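Local coordinates for processed glycerol phosphate lipoteichoic acid synthase 2 (PDB 2W8D), which belongs to the sulfatase family of the alkaline phosphatase clan and holds a magnesium ion in its C-terminal domain, at residues A[33-38]-A[236-241]; A[45-50]-A[62-67]; A[68-73]-A[334-339]; A[193-198]-A[229-234]. All blocks are in the same frame, centred on the assembly; numbering follows the deposited sequence.

Contact 1: A[33-38]-A[236-241]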
# COMPACT_ATOMS: atom_id res chain seq x y z
N ASN A 33 8.39 -15.67 4.99
CA ASN A 33 8.83 -14.56 4.22
C ASN A 33 7.64 -13.58 4.03
O ASN A 33 6.47 -13.96 4.19
CB ASN A 33 9.32 -15.05 2.88
CG ASN A 33 10.42 -16.06 3.00
OD1 ASN A 33 11.46 -15.77 3.58
ND2 ASN A 33 10.21 -17.25 2.46
N VAL A 34 7.97 -12.33 3.70
CA VAL A 34 6.99 -11.37 3.31
C VAL A 34 7.41 -10.89 1.93
O VAL A 34 8.59 -10.60 1.70
CB VAL A 34 6.95 -10.14 4.30
CG1 VAL A 34 5.95 -9.04 3.82
CG2 VAL A 34 6.67 -10.59 5.74
N ILE A 35 6.44 -10.80 1.01
CA ILE A 35 6.64 -10.25 -0.32
C ILE A 35 5.56 -9.17 -0.52
O ILE A 35 4.37 -9.48 -0.63
CB ILE A 35 6.52 -11.37 -1.40
CG1 ILE A 35 7.63 -12.43 -1.27
CG2 ILE A 35 6.51 -10.78 -2.81
CD1 ILE A 35 7.41 -13.71 -2.11
N TYR A 36 5.95 -7.90 -0.55
CA TYR A 36 4.98 -6.87 -0.84
C TYR A 36 5.03 -6.62 -2.33
O TYR A 36 6.12 -6.64 -2.93
CB TYR A 36 5.33 -5.55 -0.12
CG TYR A 36 4.78 -5.37 1.26
CD1 TYR A 36 5.46 -5.85 2.37
CD2 TYR A 36 3.62 -4.63 1.46
CE1 TYR A 36 4.97 -5.63 3.67
CE2 TYR A 36 3.12 -4.41 2.75
CZ TYR A 36 3.81 -4.92 3.85
OH TYR A 36 3.31 -4.70 5.11
N VAL A 37 3.87 -6.35 -2.92
CA VAL A 37 3.77 -5.86 -4.30
C VAL A 37 2.92 -4.61 -4.37
O VAL A 37 1.76 -4.62 -4.00
CB VAL A 37 3.13 -6.88 -5.26
CG1 VAL A 37 3.15 -6.33 -6.68
CG2 VAL A 37 3.86 -8.25 -5.15
N SER A 38 3.52 -3.52 -4.84
CA SER A 38 2.82 -2.28 -5.07
C SER A 38 2.28 -2.28 -6.49
O SER A 38 3.06 -2.24 -7.44
CB SER A 38 3.78 -1.10 -4.86
OG SER A 38 3.27 0.11 -5.40
N GLU A 236 -0.03 -12.69 -12.27
CA GLU A 236 -0.21 -14.12 -12.61
C GLU A 236 1.13 -14.82 -12.86
O GLU A 236 1.42 -15.85 -12.23
CB GLU A 236 -1.15 -14.30 -13.82
CG GLU A 236 -1.22 -15.77 -14.34
CD GLU A 236 -2.16 -15.97 -15.53
OE1 GLU A 236 -2.46 -15.03 -16.28
OE2 GLU A 236 -2.60 -17.13 -15.73
N GLN A 237 1.95 -14.27 -13.75
CA GLN A 237 3.27 -14.88 -14.02
C GLN A 237 4.10 -14.93 -12.72
O GLN A 237 4.60 -15.98 -12.35
CB GLN A 237 4.00 -14.15 -15.15
CG GLN A 237 5.50 -14.43 -15.26
CD GLN A 237 6.30 -13.17 -15.59
OE1 GLN A 237 5.99 -12.48 -16.56
NE2 GLN A 237 7.35 -12.87 -14.79
N PHE A 238 4.22 -13.81 -12.02
CA PHE A 238 4.92 -13.78 -10.72
C PHE A 238 4.47 -14.89 -9.76
O PHE A 238 5.30 -15.60 -9.17
CB PHE A 238 4.75 -12.40 -10.08
CG PHE A 238 5.58 -12.17 -8.85
CD1 PHE A 238 6.96 -12.47 -8.83
CD2 PHE A 238 5.01 -11.55 -7.74
CE1 PHE A 238 7.75 -12.20 -7.68
CE2 PHE A 238 5.80 -11.25 -6.58
CZ PHE A 238 7.18 -11.58 -6.56
N PHE A 239 3.15 -15.04 -9.59
CA PHE A 239 2.58 -16.13 -8.79
C PHE A 239 2.94 -17.51 -9.32
O PHE A 239 3.32 -18.37 -8.53
CB PHE A 239 1.06 -16.00 -8.70
CG PHE A 239 0.56 -15.19 -7.53
CD1 PHE A 239 1.03 -13.92 -7.30
CD2 PHE A 239 -0.39 -15.70 -6.68
CE1 PHE A 239 0.55 -13.18 -6.23
CE2 PHE A 239 -0.86 -14.96 -5.61
CZ PHE A 239 -0.42 -13.72 -5.40
N ASN A 240 2.83 -17.75 -10.62
CA ASN A 240 3.24 -19.05 -11.18
C ASN A 240 4.68 -19.36 -10.81
O ASN A 240 4.98 -20.43 -10.31
CB ASN A 240 3.08 -19.12 -12.71
CG ASN A 240 1.63 -19.12 -13.16
OD1 ASN A 240 0.74 -19.71 -12.53
ND2 ASN A 240 1.39 -18.47 -14.29
N ASP A 241 5.57 -18.39 -11.02
CA ASP A 241 6.99 -18.55 -10.67
C ASP A 241 7.25 -18.70 -9.17
O ASP A 241 8.11 -19.46 -8.77
CB ASP A 241 7.85 -17.43 -11.28
CG ASP A 241 7.96 -17.53 -12.80
OD1 ASP A 241 7.62 -18.58 -13.38
OD2 ASP A 241 8.40 -16.55 -13.44

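Contact 2: A[45-50]-A[62-67]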
# COMPACT_ATOMS: atom_id res chain seq x y z
N PHE A 45 -12.31 -0.22 -8.22
CA PHE A 45 -13.41 -0.36 -9.20
C PHE A 45 -13.09 -1.33 -10.34
O PHE A 45 -14.01 -1.90 -10.93
CB PHE A 45 -13.92 0.98 -9.75
CG PHE A 45 -13.06 1.57 -10.83
CD1 PHE A 45 -13.28 1.25 -12.15
CD2 PHE A 45 -12.03 2.45 -10.53
CE1 PHE A 45 -12.46 1.80 -13.16
CE2 PHE A 45 -11.25 3.00 -11.51
CZ PHE A 45 -11.44 2.66 -12.83
N ILE A 46 -11.81 -1.47 -10.66
CA ILE A 46 -11.32 -2.41 -11.65
C ILE A 46 -11.59 -3.88 -11.34
O ILE A 46 -11.75 -4.69 -12.26
CB ILE A 46 -9.80 -2.22 -11.87
CG1 ILE A 46 -9.60 -1.05 -12.83
CG2 ILE A 46 -9.22 -3.35 -12.57
CD1 ILE A 46 -10.47 -1.18 -14.13
N ILE A 47 -11.64 -4.22 -10.05
CA ILE A 47 -11.91 -5.58 -9.61
C ILE A 47 -13.33 -5.97 -10.03
O ILE A 47 -14.30 -5.27 -9.71
CB ILE A 47 -11.68 -5.74 -8.09
CG1 ILE A 47 -10.23 -5.44 -7.71
CG2 ILE A 47 -12.02 -7.14 -7.63
CD1 ILE A 47 -9.16 -6.19 -8.53
N ASP A 48 -13.42 -7.02 -10.81
CA ASP A 48 -14.67 -7.55 -11.36
C ASP A 48 -15.24 -6.77 -12.49
O ASP A 48 -16.30 -7.12 -12.99
CB ASP A 48 -15.73 -7.81 -10.28
CG ASP A 48 -15.38 -9.01 -9.42
OD1 ASP A 48 -14.60 -9.87 -9.89
OD2 ASP A 48 -15.82 -9.10 -8.27
N TYR A 49 -14.54 -5.71 -12.91
CA TYR A 49 -14.98 -4.93 -14.05
C TYR A 49 -14.77 -5.71 -15.35
O TYR A 49 -13.80 -6.47 -15.49
CB TYR A 49 -14.21 -3.63 -14.13
CG TYR A 49 -14.98 -2.55 -14.83
CD1 TYR A 49 -15.87 -1.73 -14.13
CD2 TYR A 49 -14.87 -2.38 -16.20
CE1 TYR A 49 -16.62 -0.75 -14.78
CE2 TYR A 49 -15.62 -1.41 -16.87
CZ TYR A 49 -16.48 -0.60 -16.15
OH TYR A 49 -17.21 0.35 -16.80
N LYS A 50 -15.68 -5.52 -16.29
CA LYS A 50 -15.55 -6.15 -17.60
C LYS A 50 -15.77 -5.14 -18.71
O LYS A 50 -16.52 -4.18 -18.54
CB LYS A 50 -16.56 -7.30 -17.80
CG LYS A 50 -16.59 -8.31 -16.71
CD LYS A 50 -17.48 -9.48 -17.08
CE LYS A 50 -17.58 -10.42 -15.89
NZ LYS A 50 -18.38 -11.66 -16.12
N LYS A 62 -9.79 -13.72 -9.41
CA LYS A 62 -9.80 -15.07 -8.83
C LYS A 62 -9.37 -15.01 -7.36
O LYS A 62 -10.00 -15.59 -6.49
CB LYS A 62 -8.93 -16.04 -9.64
CG LYS A 62 -9.25 -17.50 -9.35
CD LYS A 62 -8.27 -18.47 -10.02
CE LYS A 62 -6.88 -18.41 -9.39
NZ LYS A 62 -6.10 -19.65 -9.72
N LEU A 63 -8.33 -14.25 -7.07
CA LEU A 63 -7.89 -14.06 -5.69
C LEU A 63 -8.97 -13.44 -4.82
O LEU A 63 -9.15 -13.82 -3.67
CB LEU A 63 -6.65 -13.16 -5.64
CG LEU A 63 -5.44 -13.64 -6.44
CD1 LEU A 63 -4.32 -12.67 -6.27
CD2 LEU A 63 -5.02 -15.05 -5.97
N ALA A 64 -9.65 -12.44 -5.39
CA ALA A 64 -10.76 -11.79 -4.75
C ALA A 64 -11.87 -12.76 -4.44
O ALA A 64 -12.58 -12.57 -3.46
CB ALA A 64 -11.27 -10.61 -5.61
N HIS A 65 -12.02 -13.82 -5.25
CA HIS A 65 -13.13 -14.74 -5.07
C HIS A 65 -12.79 -16.10 -4.50
O HIS A 65 -13.70 -16.90 -4.26
CB HIS A 65 -13.96 -14.85 -6.36
CG HIS A 65 -14.70 -13.60 -6.68
ND1 HIS A 65 -15.78 -13.17 -5.93
CD2 HIS A 65 -14.47 -12.63 -7.60
CE1 HIS A 65 -16.21 -12.02 -6.41
NE2 HIS A 65 -15.44 -11.67 -7.42
N ASP A 66 -11.50 -16.34 -4.24
CA ASP A 66 -11.06 -17.67 -3.79
C ASP A 66 -11.39 -17.94 -2.33
O ASP A 66 -11.87 -17.08 -1.62
CB ASP A 66 -9.56 -17.94 -4.11
CG ASP A 66 -8.60 -17.11 -3.27
OD1 ASP A 66 -8.99 -16.63 -2.18
OD2 ASP A 66 -7.44 -16.94 -3.68
N ASN A 67 -11.11 -19.16 -1.89
CA ASN A 67 -11.39 -19.57 -0.53
C ASN A 67 -10.23 -19.37 0.44
O ASN A 67 -10.31 -19.78 1.60
CB ASN A 67 -11.85 -21.03 -0.55
CG ASN A 67 -10.87 -21.96 -1.31
OD1 ASN A 67 -9.71 -21.63 -1.58
ND2 ASN A 67 -11.36 -23.16 -1.65

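Contact 3: A[68-73]-A[334-339]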
# COMPACT_ATOMS: atom_id res chain seq x y z
N GLU A 68 -9.15 -18.72 0.00
CA GLU A 68 -7.91 -18.66 0.80
C GLU A 68 -7.26 -17.30 0.95
O GLU A 68 -6.54 -17.06 1.92
CB GLU A 68 -6.86 -19.69 0.29
CG GLU A 68 -6.44 -19.56 -1.18
CD GLU A 68 -5.50 -20.70 -1.62
OE1 GLU A 68 -4.36 -20.80 -1.08
OE2 GLU A 68 -5.89 -21.51 -2.50
N THR A 69 -7.50 -16.40 0.01
CA THR A 69 -6.84 -15.10 0.02
C THR A 69 -7.72 -14.07 0.73
O THR A 69 -8.93 -14.00 0.48
CB THR A 69 -6.53 -14.65 -1.41
OG1 THR A 69 -5.85 -15.72 -2.08
CG2 THR A 69 -5.66 -13.41 -1.42
N PHE A 70 -7.12 -13.30 1.64
CA PHE A 70 -7.79 -12.17 2.27
C PHE A 70 -7.90 -11.12 1.21
O PHE A 70 -6.88 -10.73 0.63
CB PHE A 70 -6.99 -11.53 3.39
CG PHE A 70 -6.82 -12.36 4.64
CD1 PHE A 70 -7.76 -12.34 5.64
CD2 PHE A 70 -5.64 -13.07 4.85
CE1 PHE A 70 -7.57 -13.05 6.80
CE2 PHE A 70 -5.44 -13.77 6.01
CZ PHE A 70 -6.40 -13.77 6.99
N TYR A 71 -9.11 -10.64 0.97
CA TYR A 71 -9.31 -9.49 0.11
C TYR A 71 -10.13 -8.46 0.89
O TYR A 71 -11.10 -8.82 1.56
CB TYR A 71 -10.02 -9.90 -1.18
CG TYR A 71 -10.40 -8.71 -2.04
CD1 TYR A 71 -9.41 -7.86 -2.55
CD2 TYR A 71 -11.74 -8.41 -2.32
CE1 TYR A 71 -9.73 -6.77 -3.32
CE2 TYR A 71 -12.09 -7.28 -3.10
CZ TYR A 71 -11.07 -6.48 -3.58
OH TYR A 71 -11.34 -5.36 -4.34
N PHE A 72 -9.71 -7.19 0.81
CA PHE A 72 -10.33 -6.08 1.52
C PHE A 72 -10.88 -5.10 0.48
O PHE A 72 -10.10 -4.45 -0.24
CB PHE A 72 -9.31 -5.37 2.42
CG PHE A 72 -8.54 -6.30 3.35
CD1 PHE A 72 -8.91 -6.44 4.69
CD2 PHE A 72 -7.45 -7.02 2.90
CE1 PHE A 72 -8.21 -7.30 5.54
CE2 PHE A 72 -6.75 -7.87 3.75
CZ PHE A 72 -7.13 -8.01 5.07
N ASP A 73 -12.21 -4.98 0.41
CA ASP A 73 -12.91 -4.16 -0.59
C ASP A 73 -13.31 -2.74 -0.10
O ASP A 73 -13.86 -1.93 -0.87
CB ASP A 73 -14.12 -4.94 -1.14
CG ASP A 73 -15.17 -5.21 -0.07
OD1 ASP A 73 -14.85 -5.45 1.10
OD2 ASP A 73 -16.35 -5.20 -0.40
N ASP A 334 -4.42 -2.85 13.32
CA ASP A 334 -4.54 -4.19 12.74
C ASP A 334 -5.97 -4.44 12.26
O ASP A 334 -6.91 -4.41 13.05
CB ASP A 334 -4.13 -5.23 13.80
CG ASP A 334 -4.36 -6.68 13.36
OD1 ASP A 334 -4.72 -6.98 12.21
OD2 ASP A 334 -4.18 -7.57 14.19
N ILE A 335 -6.12 -4.68 10.97
CA ILE A 335 -7.43 -4.89 10.38
C ILE A 335 -8.10 -6.14 10.93
O ILE A 335 -9.31 -6.17 11.09
CB ILE A 335 -7.39 -4.90 8.81
CG1 ILE A 335 -6.59 -3.71 8.30
CG2 ILE A 335 -8.80 -4.83 8.21
CD1 ILE A 335 -6.19 -3.78 6.83
N LEU A 336 -7.31 -7.16 11.26
CA LEU A 336 -7.91 -8.42 11.75
C LEU A 336 -8.29 -8.35 13.22
O LEU A 336 -8.92 -9.26 13.72
CB LEU A 336 -6.99 -9.63 11.48
CG LEU A 336 -6.67 -9.75 9.98
CD1 LEU A 336 -5.71 -10.91 9.69
CD2 LEU A 336 -7.98 -9.84 9.16
N SER A 337 -7.92 -7.27 13.90
CA SER A 337 -8.27 -7.09 15.30
C SER A 337 -9.77 -6.86 15.52
O SER A 337 -10.40 -6.12 14.74
CB SER A 337 -7.51 -5.91 15.89
OG SER A 337 -7.98 -5.61 17.19
N LYS A 338 -10.32 -7.46 16.57
CA LYS A 338 -11.72 -7.23 16.93
C LYS A 338 -12.04 -5.74 17.14
O LYS A 338 -13.10 -5.27 16.73
CB LYS A 338 -12.14 -8.05 18.16
CG LYS A 338 -12.70 -9.45 17.86
CD LYS A 338 -11.58 -10.49 17.84
CE LYS A 338 -12.06 -11.93 18.18
NZ LYS A 338 -12.60 -12.65 16.99
N GLU A 339 -11.11 -5.03 17.79
CA GLU A 339 -11.28 -3.63 18.17
C GLU A 339 -10.92 -2.66 17.04
O GLU A 339 -10.94 -1.44 17.25
CB GLU A 339 -10.39 -3.31 19.38
CG GLU A 339 -10.16 -4.47 20.43
CD GLU A 339 -9.12 -4.13 21.53
OE1 GLU A 339 -8.97 -4.92 22.50
OE2 GLU A 339 -8.45 -3.07 21.44

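Contact 4: A[193-198]-A[229-234]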
# COMPACT_ATOMS: atom_id res chain seq x y z
N PHE A 193 8.22 -5.31 -4.13
CA PHE A 193 8.23 -5.19 -5.58
C PHE A 193 7.40 -3.98 -6.04
O PHE A 193 6.17 -3.94 -5.87
CB PHE A 193 7.70 -6.47 -6.21
CG PHE A 193 8.65 -7.64 -6.10
CD1 PHE A 193 9.42 -8.02 -7.17
CD2 PHE A 193 8.77 -8.35 -4.91
CE1 PHE A 193 10.31 -9.10 -7.06
CE2 PHE A 193 9.61 -9.41 -4.79
CZ PHE A 193 10.40 -9.80 -5.87
N ILE A 194 8.08 -2.98 -6.60
CA ILE A 194 7.38 -1.77 -7.03
C ILE A 194 7.18 -1.79 -8.55
O ILE A 194 8.14 -1.61 -9.30
CB ILE A 194 8.12 -0.46 -6.61
CG1 ILE A 194 8.68 -0.56 -5.17
CG2 ILE A 194 7.18 0.81 -6.86
CD1 ILE A 194 7.65 -0.69 -4.05
N THR A 195 5.95 -2.06 -8.98
CA THR A 195 5.62 -2.15 -10.40
C THR A 195 5.64 -0.75 -10.99
O THR A 195 5.54 0.21 -10.26
CB THR A 195 4.25 -2.86 -10.66
OG1 THR A 195 3.14 -2.08 -10.14
CG2 THR A 195 4.26 -4.24 -10.04
N LEU A 196 5.71 -0.67 -12.32
CA LEU A 196 5.87 0.57 -13.09
C LEU A 196 4.90 0.78 -14.25
O LEU A 196 4.65 1.94 -14.63
CB LEU A 196 7.26 0.57 -13.75
CG LEU A 196 8.34 1.18 -12.87
CD1 LEU A 196 9.70 1.08 -13.53
CD2 LEU A 196 7.96 2.63 -12.47
N SER A 197 4.43 -0.32 -14.85
CA SER A 197 3.79 -0.30 -16.15
C SER A 197 2.43 0.42 -16.16
O SER A 197 2.10 1.05 -17.15
CB SER A 197 3.62 -1.73 -16.69
OG SER A 197 4.82 -2.24 -17.29
N ASN A 198 1.64 0.33 -15.09
CA ASN A 198 0.32 0.98 -15.09
C ASN A 198 0.39 2.46 -14.67
O ASN A 198 -0.33 2.88 -13.76
CB ASN A 198 -0.69 0.20 -14.22
CG ASN A 198 -2.12 0.56 -14.53
OD1 ASN A 198 -2.51 0.67 -15.70
ND2 ASN A 198 -2.93 0.73 -13.47
N HIS A 229 -4.84 -4.65 -17.46
CA HIS A 229 -4.90 -6.05 -17.90
C HIS A 229 -3.48 -6.58 -17.98
O HIS A 229 -3.22 -7.66 -17.51
CB HIS A 229 -5.64 -6.15 -19.26
CG HIS A 229 -5.83 -7.56 -19.77
ND1 HIS A 229 -6.76 -8.43 -19.24
CD2 HIS A 229 -5.23 -8.23 -20.78
CE1 HIS A 229 -6.72 -9.57 -19.91
NE2 HIS A 229 -5.80 -9.47 -20.85
N TYR A 230 -2.54 -5.78 -18.51
CA TYR A 230 -1.14 -6.15 -18.54
C TYR A 230 -0.55 -6.40 -17.12
O TYR A 230 0.16 -7.42 -16.89
CB TYR A 230 -0.32 -5.12 -19.35
CG TYR A 230 1.16 -5.42 -19.41
CD1 TYR A 230 1.69 -6.23 -20.42
CD2 TYR A 230 2.03 -4.93 -18.43
CE1 TYR A 230 3.05 -6.52 -20.46
CE2 TYR A 230 3.36 -5.20 -18.46
CZ TYR A 230 3.87 -6.02 -19.47
OH TYR A 230 5.19 -6.29 -19.50
N LEU A 231 -0.82 -5.49 -16.19
CA LEU A 231 -0.45 -5.63 -14.78
C LEU A 231 -0.96 -6.98 -14.23
O LEU A 231 -0.23 -7.72 -13.58
CB LEU A 231 -1.02 -4.47 -13.94
CG LEU A 231 -0.65 -4.43 -12.44
CD1 LEU A 231 0.84 -4.75 -12.16
CD2 LEU A 231 -0.98 -3.10 -11.77
N ASP A 232 -2.22 -7.29 -14.52
CA ASP A 232 -2.83 -8.52 -14.05
C ASP A 232 -2.12 -9.79 -14.57
O ASP A 232 -1.91 -10.73 -13.82
CB ASP A 232 -4.29 -8.55 -14.44
CG ASP A 232 -5.03 -9.71 -13.83
OD1 ASP A 232 -5.31 -9.60 -12.61
OD2 ASP A 232 -5.35 -10.70 -14.57
N GLN A 233 -1.74 -9.82 -15.84
CA GLN A 233 -0.93 -10.92 -16.38
C GLN A 233 0.43 -11.04 -15.71
O GLN A 233 0.91 -12.15 -15.49
CB GLN A 233 -0.79 -10.79 -17.89
CG GLN A 233 -2.16 -10.87 -18.60
CD GLN A 233 -2.09 -10.69 -20.12
OE1 GLN A 233 -1.24 -9.96 -20.64
NE2 GLN A 233 -3.00 -11.35 -20.83
N SER A 234 1.05 -9.91 -15.38
CA SER A 234 2.34 -9.86 -14.70
C SER A 234 2.26 -10.47 -13.32
O SER A 234 3.17 -11.14 -12.90
CB SER A 234 2.82 -8.41 -14.53
OG SER A 234 2.91 -7.72 -15.77

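Contact 1: A[33-38]-A[236-241]
Ile35 and Val37 press on the ring of Phe238, joining a parallel strand of the sheet to helix 219-244, which lies against one side of it, as in the alpha/beta fold of the alkaline phosphatase clan. The example illustrates how a single aromatic side chain can bridge a helix-sheet interface: the two backbones stay far apart, with 10.3 Å between Val37 CA and Phe238 CA, and the ring spans the gap. It does so because its CG lies anti to the backbone N (chi1 -171°), which sends the phenyl group away from the helix and toward the strand.

Apolar contact is the sole kind of interaction across the pair. Strand alternation turns Ile35 and Val37 to the helix side while Tyr36 between them faces away, packing on Val254 and Tyr256 of strand 251-257.

Aromatic neighbours hold the same ring from other directions. Phe238 stacks with Phe175 of helix 171-183 and meets Phe193 of strand 189-194 with the ring planes strongly inclined, so the buried Phe238 sits in an aromatic cluster. Asp241, partly exposed, forms a salt bridge with Lys176 of helix 171-183.

At the centre, two methyls converge on one ring atom: Val37 CG2 comes within 3.8 Å of Phe238 CE2, and Ile35 CG2 approaches the ring edge, near its plane, 3.9 Å from Phe238 CE2.

Contact 2: A[45-50]-A[62-67]
With chi1 near -70° at both Asp48 and His65, each side chain has its CG anti to its own carbonyl carbon, and the two groups reach out from opposite directions to join a loop to the end of helix 58-65 through a His-carboxylate hydrogen bond. The loop side is a type II beta turn from Ile46 to Tyr49, closed by Tyr49 N to Ile46 O at 3.0 Å. Asp48 occupies its third position with positive phi, and its backbone N is held by Asn61 OD1 from the same helix.

Two layers make up the contact. Inside, Ile47 CG2 packs on Ala64 CB at 4.1 Å, and both side chains also rest on Tyr71 of strand 70-76. Outside, the polar pair is exposed at the surface, where solvent probably weakens any electrostatic gain. Coplanarity is nevertheless well kept: carboxylate and imidazole planes differ by 19°, so the acid meets the ring edge to edge and uses neither of its faces.

The bond itself runs from His65 NE2 to Asp48 OD2 at 2.7 Å, reaching the oxygen on its syn side, with an N-H...O angle of 156°.

Contact 3: A[68-73]-A[334-339]
A type I beta turn from Asp334 to Ser337, in the loop between helix 313-320 and strand 344-345, lays two neighbouring aliphatic residues against strand 70-76 of the large mixed sheet. Phe70 and Phe72, two apart on the strand and hence on the same side of it, receive Leu336 and Ile335 respectively. The pairing shows how a turn can serve as a hydrophobic patch when its two central side chains both face inward.

Leu336 and Phe70 approach from opposite directions, Leu336 CD1 lying obliquely to the ring. The leucine fork straddles one ring atom, with Leu336 CD1 and CD2 each 4.0 Å from Phe70 CE1. The second pair crosses at a slant: Ile335 CG2 lies 3.7 Å from Phe72 CE1, the nearest approach of the contact. With its CG2 anti to the backbone N, Ile335 turns this methyl to the ring. Leu336 CD2 also lies near the plane of Phe72, at its edge.

Neighbouring strands complete the packing: both phenylalanine side chains also touch Ile294 of strand 292-296 and Val304 of strand 303-304. All four residues in the contact are buried, and none offers a polar atom in its side chain.

The turn is stiffened from within and without. Asp334 makes an Asx turn, its OD2 engages His319, and the backbone oxygen of Ile335 accepts from Lys306. Ser337 N closes the beta turn on Asp334 O at 3.1 Å, while Leu336 N donates to Asp334 OD1 at 2.8 Å from well above the carboxylate plane.

Contact 4: A[193-198]-A[229-234]
Strand 189-194 ends at Ile194, and the chain runs on as a loop beside helix 219-244, coming closest at Asn198, whose CA is 6.7 Å from Leu231 CA. The helix is regular here, with Ser234 N bonded to Tyr230 O at 3.0 Å; the same carbonyl takes a second bond, from Ser234 OG.

Leu231 divides its two methyls between loop residues. Its CD1 faces Thr195, 4.1 Å from Thr195 CG2, with the side chains crossing at about a right angle, while Leu231 CD2 lies 4.1 Å from Asn198 CB. Both reach the loop because CG stands anti to the backbone N (chi1 -177°). One residue earlier, Tyr230 sets its CE2 3.5 Å from Ser197 OG, with the hydroxyl oblique to the ring.

No hydrogen bond joins the two segments. The polar ends of the loop are held by residues outside them: Thr195 OG1 by Ser38 O, Ser197 OG by Asp171 N, and Asn198 OD1 by Ser227, earlier on this same helix. Thr195 OG1 and Asn198 ND2 also bind the backbone of Glu40, a magnesium ligand, which probably helps to position it, while the leucine methyls supply apolar packing from the helix.

Contacts 1 and 4 form one neighbourhood, with centres about 11 Å apart: both use helix 219-244, and their strands 33-39 and 189-194 are parallel neighbours in the mixed sheet. Contact 3 reaches that sheet too, through strand 70-76, with its centre about 24 Å from that of contact 4. Contact 2 touches contact 1 where Leu63 meets Phe239, and contact 3 through Tyr71. Along the chain, contacts 2 and 4 both fall between the two segments of contact 1, whereas contacts 1 and 3 interleave. Contacts 1, 3 and 4 thereby gather separate parts of the sequence around a single sheet, with contact 2 a local link beside them, and contact 4 brings this framework to the magnesium site.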